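Local atomic coordinates of uncharacterized protein (Bacteroides vulgatus, PDB entry 4FMR), a protein that is of unknown function but, with an IHF-like DNA-binding domain joined to an Ig-like domain, probably binds DNA. Residues Ile33-Ile38 and Gly57-Glu62; Thr144-Ser147 and Asn153-Leu156. All coordinates share one frame; numbering follows the deposited sequence.

Contact 1: Ile33-Ile38 and Gly57-Glu62; sequences IDKEII and GIELME
Lys35 reaches across from the first turn of helix 35-45 to helix 51-70, joining these two helices of the IHF-like DNA-binding domain, and ends between two carboxylates. Its ammonium NZ lies 2.8 Å from Glu59 OE2 and 2.8 Å from Glu62 OE1, a salt-bridge network on one donor. The two acids are used differently: Glu59 offers the syn lone pair of OE2, whereas NZ meets Glu62 OE1 from above the carboxylate plane, 40° out of it. Glu62, its chain extended, and Lys35 approach from opposite directions; Glu59 comes in at about a right angle, its chain bent at chi2 (-50°), which brings OE2 to the ammonium. The packed part is further back along the lysine, where Lys35 CD meets Ile58 CG2 at 3.8 Å and the aliphatic chain slides past the isoleucine. Ile58 and Glu62 are buried, Ile58 also touching Leu39 and Met42, and Glu62 OE2 accepts from Gly78 N of the second subunit. The loose side belongs to Glu59, which is exposed and gives its carboxylate alone to the contact. With two acids facing one lysine, the buried Glu62 probably depends on that ammonium and on the neighbouring subunit's N-H to carry its charge.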
loop_
_atom_site.group_PDB
_atom_site.type_symbol
_atom_site.label_atom_id
_atom_site.label_comp_id
_atom_site.label_asym_id
_atom_site.label_seq_id
_atom_site.Cartn_x
_atom_site.Cartn_y
_atom_site.Cartn_z
ATOM N N ILE B 33 9.904 -12.896 6.536
ATOM C CA ILE B 33 9.917 -12.944 7.999
ATOM C C ILE B 33 8.504 -12.590 8.522
ATOM O O ILE B 33 7.736 -11.858 7.862
ATOM C CB ILE B 33 11.025 -12.074 8.651
ATOM C CG1 ILE B 33 10.718 -10.552 8.555
ATOM C CG2 ILE B 33 12.422 -12.439 8.125
ATOM C CD1 ILE B 33 11.567 -9.708 9.501
ATOM N N ASP B 34 8.179 -13.123 9.712
ATOM C CA ASP B 34 6.903 -12.911 10.382
ATOM C C ASP B 34 7.159 -12.319 11.762
ATOM O O ASP B 34 8.305 -11.998 12.070
ATOM C CB ASP B 34 6.110 -14.234 10.466
ATOM C CG ASP B 34 6.851 -15.394 11.133
ATOM O OD1 ASP B 34 7.958 -15.161 11.694
ATOM O OD2 ASP B 34 6.351 -16.536 11.057
ATOM N N LYS B 35 6.116 -12.239 12.607
ATOM C CA LYS B 35 6.178 -11.661 13.953
ATOM C C LYS B 35 7.168 -12.373 14.849
ATOM O O LYS B 35 7.837 -11.701 15.636
ATOM C CB LYS B 35 4.800 -11.648 14.626
ATOM C CG LYS B 35 3.990 -10.428 14.204
ATOM C CD LYS B 35 2.729 -10.215 15.050
ATOM C CE LYS B 35 1.499 -10.797 14.408
ATOM N NZ LYS B 35 0.272 -10.482 15.181
ATOM N N GLU B 36 7.289 -13.714 14.720
ATOM C CA GLU B 36 8.196 -14.520 15.528
ATOM C C GLU B 36 9.652 -14.112 15.295
ATOM O O GLU B 36 10.373 -13.935 16.259
ATOM C CB GLU B 36 8.013 -16.027 15.249
ATOM C CG GLU B 36 8.809 -16.868 16.239
ATOM C CD GLU B 36 9.051 -18.346 15.978
ATOM O OE1 GLU B 36 8.926 -18.801 14.817
ATOM O OE2 GLU B 36 9.462 -19.033 16.940
ATOM N N ILE B 37 10.076 -13.950 14.039
ATOM C CA ILE B 37 11.454 -13.563 13.697
ATOM C C ILE B 37 11.710 -12.086 14.122
ATOM O O ILE B 37 12.765 -11.782 14.698
ATOM C CB ILE B 37 11.723 -13.818 12.181
ATOM C CG1 ILE B 37 11.656 -15.347 11.881
ATOM C CG2 ILE B 37 13.082 -13.248 11.748
ATOM C CD1 ILE B 37 11.091 -15.695 10.453
ATOM N N ILE B 38 10.722 -11.194 13.868
ATOM C CA ILE B 38 10.768 -9.782 14.253
ATOM C C ILE B 38 11.039 -9.695 15.743
ATOM O O ILE B 38 11.969 -9.015 16.131
ATOM C CB ILE B 38 9.472 -9.020 13.847
ATOM C CG1 ILE B 38 9.371 -8.891 12.320
ATOM C CG2 ILE B 38 9.383 -7.631 14.543
ATOM C CD1 ILE B 38 8.019 -8.477 11.799
ATOM N N GLY B 57 2.889 -6.213 23.671
ATOM C CA GLY B 57 2.864 -4.866 23.094
ATOM C C GLY B 57 2.467 -4.837 21.628
ATOM O O GLY B 57 1.652 -4.006 21.229
ATOM N N ILE B 58 3.010 -5.770 20.819
ATOM C CA ILE B 58 2.711 -5.883 19.389
ATOM C C ILE B 58 1.223 -6.254 19.209
ATOM O O ILE B 58 0.565 -5.592 18.405
ATOM C CB ILE B 58 3.642 -6.858 18.614
ATOM C CG1 ILE B 58 5.080 -6.296 18.555
ATOM C CG2 ILE B 58 3.088 -7.135 17.173
ATOM C CD1 ILE B 58 6.128 -7.185 17.785
ATOM N N GLU B 59 0.686 -7.240 19.983
ATOM C CA GLU B 59 -0.736 -7.598 19.869
ATOM C C GLU B 59 -1.635 -6.416 20.238
ATOM O O GLU B 59 -2.637 -6.189 19.568
ATOM C CB GLU B 59 -1.123 -8.838 20.722
ATOM C CG GLU B 59 -0.552 -10.150 20.198
ATOM C CD GLU B 59 -0.776 -10.433 18.719
ATOM O OE1 GLU B 59 -1.952 -10.632 18.330
ATOM O OE2 GLU B 59 0.221 -10.467 17.953
ATOM N N LEU B 60 -1.250 -5.670 21.276
ATOM C CA LEU B 60 -1.942 -4.504 21.802
ATOM C C LEU B 60 -1.927 -3.377 20.765
ATOM O O LEU B 60 -2.964 -2.752 20.526
ATOM C CB LEU B 60 -1.242 -4.086 23.116
ATOM C CG LEU B 60 -1.919 -3.074 24.046
ATOM C CD1 LEU B 60 -3.376 -3.473 24.369
ATOM C CD2 LEU B 60 -1.138 -2.967 25.362
HETATM N N MSE B 61 -0.756 -3.135 20.150
HETATM C CA MSE B 61 -0.602 -2.094 19.138
HETATM C C MSE B 61 -1.477 -2.433 17.900
HETATM O O MSE B 61 -2.134 -1.544 17.370
HETATM C CB MSE B 61 0.890 -1.929 18.786
HETATM C CG MSE B 61 1.186 -0.893 17.716
HETATM SE SE MSE B 61 1.080 -1.690 15.947
HETATM C CE MSE B 61 2.586 -2.960 16.067
ATOM N N GLU B 62 -1.512 -3.720 17.474
ATOM C CA GLU B 62 -2.311 -4.180 16.321
ATOM C C GLU B 62 -3.814 -4.003 16.562
ATOM O O GLU B 62 -4.528 -3.592 15.633
ATOM C CB GLU B 62 -1.996 -5.639 15.987
ATOM C CG GLU B 62 -0.565 -5.763 15.484
ATOM C CD GLU B 62 -0.178 -7.023 14.740
ATOM O OE1 GLU B 62 -0.955 -8.007 14.775
ATOM O OE2 GLU B 62 0.894 -7.006 14.088
#

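Contact 2: Thr144-Ser147 and Asn153-Leu156; sequences TDFS and NFTL
Phe146 and Ser147 face Phe154 and Leu156 from the junction of the loop and strand 147-149. Just ahead of them, Asp145 leaves the backbone pointing away from strand 153-159, and its carboxylate bonds to Ser147. Its OD1 accepts from Ser147 N at 3.2 Å, closing an Asx turn, and from Ser147 OG at 2.6 Å, this second donor arriving on the syn side of the carboxylate. Phe146, at the bend with a positive phi of 70°, sends its ring across to the strand. Its CD2 lies 3.8 Å from Phe154 CZ, and the ring planes meet obliquely at 51°. Leu156 CD2 comes in at the Phe146 edge, 3.7 Å from CE2, while His235 stacks on the same ring. Replacing Phe146 by alanine would remove that ring and would probably leave a gap beside Phe154 and Leu156 and His235 without its stacking partner. Ser147 then adds its backbone: its carbonyl O sits 3.6 Å from CE1 at the edge of the Phe154 ring, which is carried toward the loop with CG anti to N (chi1 -166°). Strands 147-149 and 153-159 belong to different sheets, so these aromatics pack in the interior of a beta sandwich, as in Ig-like domains.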
loop_
_atom_site.group_PDB
_atom_site.type_symbol
_atom_site.label_atom_id
_atom_site.label_comp_id
_atom_site.label_asym_id
_atom_site.label_seq_id
_atom_site.Cartn_x
_atom_site.Cartn_y
_atom_site.Cartn_z
ATOM N N THR B 144 0.987 -5.095 -8.028
ATOM C CA THR B 144 2.120 -5.660 -8.769
ATOM C C THR B 144 3.293 -5.922 -7.828
ATOM O O THR B 144 4.410 -6.061 -8.287
ATOM C CB THR B 144 2.548 -4.725 -9.914
ATOM O OG1 THR B 144 2.943 -3.474 -9.349
ATOM C CG2 THR B 144 1.445 -4.541 -10.977
ATOM N N ASP B 145 3.038 -6.022 -6.526
ATOM C CA ASP B 145 4.092 -6.282 -5.539
ATOM C C ASP B 145 4.129 -7.789 -5.114
ATOM O O ASP B 145 4.749 -8.120 -4.121
ATOM C CB ASP B 145 3.882 -5.372 -4.305
ATOM C CG ASP B 145 2.543 -5.525 -3.597
ATOM O OD1 ASP B 145 1.690 -6.316 -4.083
ATOM O OD2 ASP B 145 2.326 -4.831 -2.586
ATOM N N PHE B 146 3.455 -8.678 -5.873
ATOM C CA PHE B 146 3.341 -10.114 -5.621
ATOM C C PHE B 146 2.472 -10.423 -4.405
ATOM O O PHE B 146 2.596 -11.500 -3.830
ATOM C CB PHE B 146 4.689 -10.835 -5.513
ATOM C CG PHE B 146 5.008 -11.475 -6.843
ATOM C CD1 PHE B 146 5.651 -10.757 -7.840
ATOM C CD2 PHE B 146 4.561 -12.757 -7.140
ATOM C CE1 PHE B 146 5.932 -11.343 -9.064
ATOM C CE2 PHE B 146 4.818 -13.334 -8.381
ATOM C CZ PHE B 146 5.480 -12.615 -9.342
ATOM N N SER B 147 1.549 -9.502 -4.064
ATOM C CA SER B 147 0.484 -9.737 -3.106
ATOM C C SER B 147 -0.699 -10.235 -3.947
ATOM O O SER B 147 -0.848 -9.808 -5.094
ATOM C CB SER B 147 0.161 -8.490 -2.287
ATOM O OG SER B 147 -0.380 -7.487 -3.128
ATOM N N ASN B 153 -8.038 -14.485 -9.417
ATOM C CA ASN B 153 -6.998 -14.656 -10.422
ATOM C C ASN B 153 -5.722 -13.885 -10.155
ATOM O O ASN B 153 -5.722 -12.780 -9.640
ATOM C CB ASN B 153 -7.504 -14.284 -11.811
ATOM C CG ASN B 153 -8.505 -15.284 -12.335
ATOM O OD1 ASN B 153 -8.180 -16.446 -12.622
ATOM N ND2 ASN B 153 -9.757 -14.870 -12.414
ATOM N N PHE B 154 -4.628 -14.494 -10.579
ATOM C CA PHE B 154 -3.299 -13.948 -10.478
ATOM C C PHE B 154 -2.590 -14.150 -11.807
ATOM O O PHE B 154 -2.742 -15.209 -12.424
ATOM C CB PHE B 154 -2.532 -14.607 -9.311
ATOM C CG PHE B 154 -1.287 -13.834 -8.964
ATOM C CD1 PHE B 154 -1.358 -12.684 -8.181
ATOM C CD2 PHE B 154 -0.043 -14.213 -9.481
ATOM C CE1 PHE B 154 -0.210 -11.938 -7.907
ATOM C CE2 PHE B 154 1.107 -13.454 -9.207
ATOM C CZ PHE B 154 1.012 -12.324 -8.427
ATOM N N THR B 155 -1.846 -13.118 -12.268
ATOM C CA THR B 155 -1.073 -13.201 -13.514
ATOM C C THR B 155 0.433 -13.174 -13.215
ATOM O O THR B 155 0.917 -12.285 -12.534
ATOM C CB THR B 155 -1.447 -12.076 -14.511
ATOM O OG1 THR B 155 -2.847 -12.119 -14.769
ATOM C CG2 THR B 155 -0.712 -12.207 -15.825
ATOM N N LEU B 156 1.163 -14.100 -13.813
ATOM C CA LEU B 156 2.616 -14.200 -13.745
ATOM C C LEU B 156 3.222 -13.832 -15.086
ATOM O O LEU B 156 2.852 -14.424 -16.098
ATOM C CB LEU B 156 3.044 -15.630 -13.360
ATOM C CG LEU B 156 2.629 -16.107 -11.994
ATOM C CD1 LEU B 156 2.440 -17.606 -11.982
ATOM C CD2 LEU B 156 3.596 -15.632 -10.952
#

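The two contacts sit in different domains, their centres about 26 Å apart and their nearest atoms about 13 Å, and they share no helix or strand. Contact 1, in the DNA-binding domain, is partly buried and joins two helices through charge; contact 2, in the Ig-like domain near the centre of the folded chain, is fully buried and joins a loop to a strand mainly through rings and a methyl, with no hydrogen bond crossing it. In contact 2 the Asp145 carboxylate holds the turn with OD1 and reaches Ser105 of the second subunit with OD2, whereas in contact 1 polar groups make the bridge. Contact 1 borders that subunit too: Ile38 and Met61 pack against its Met61.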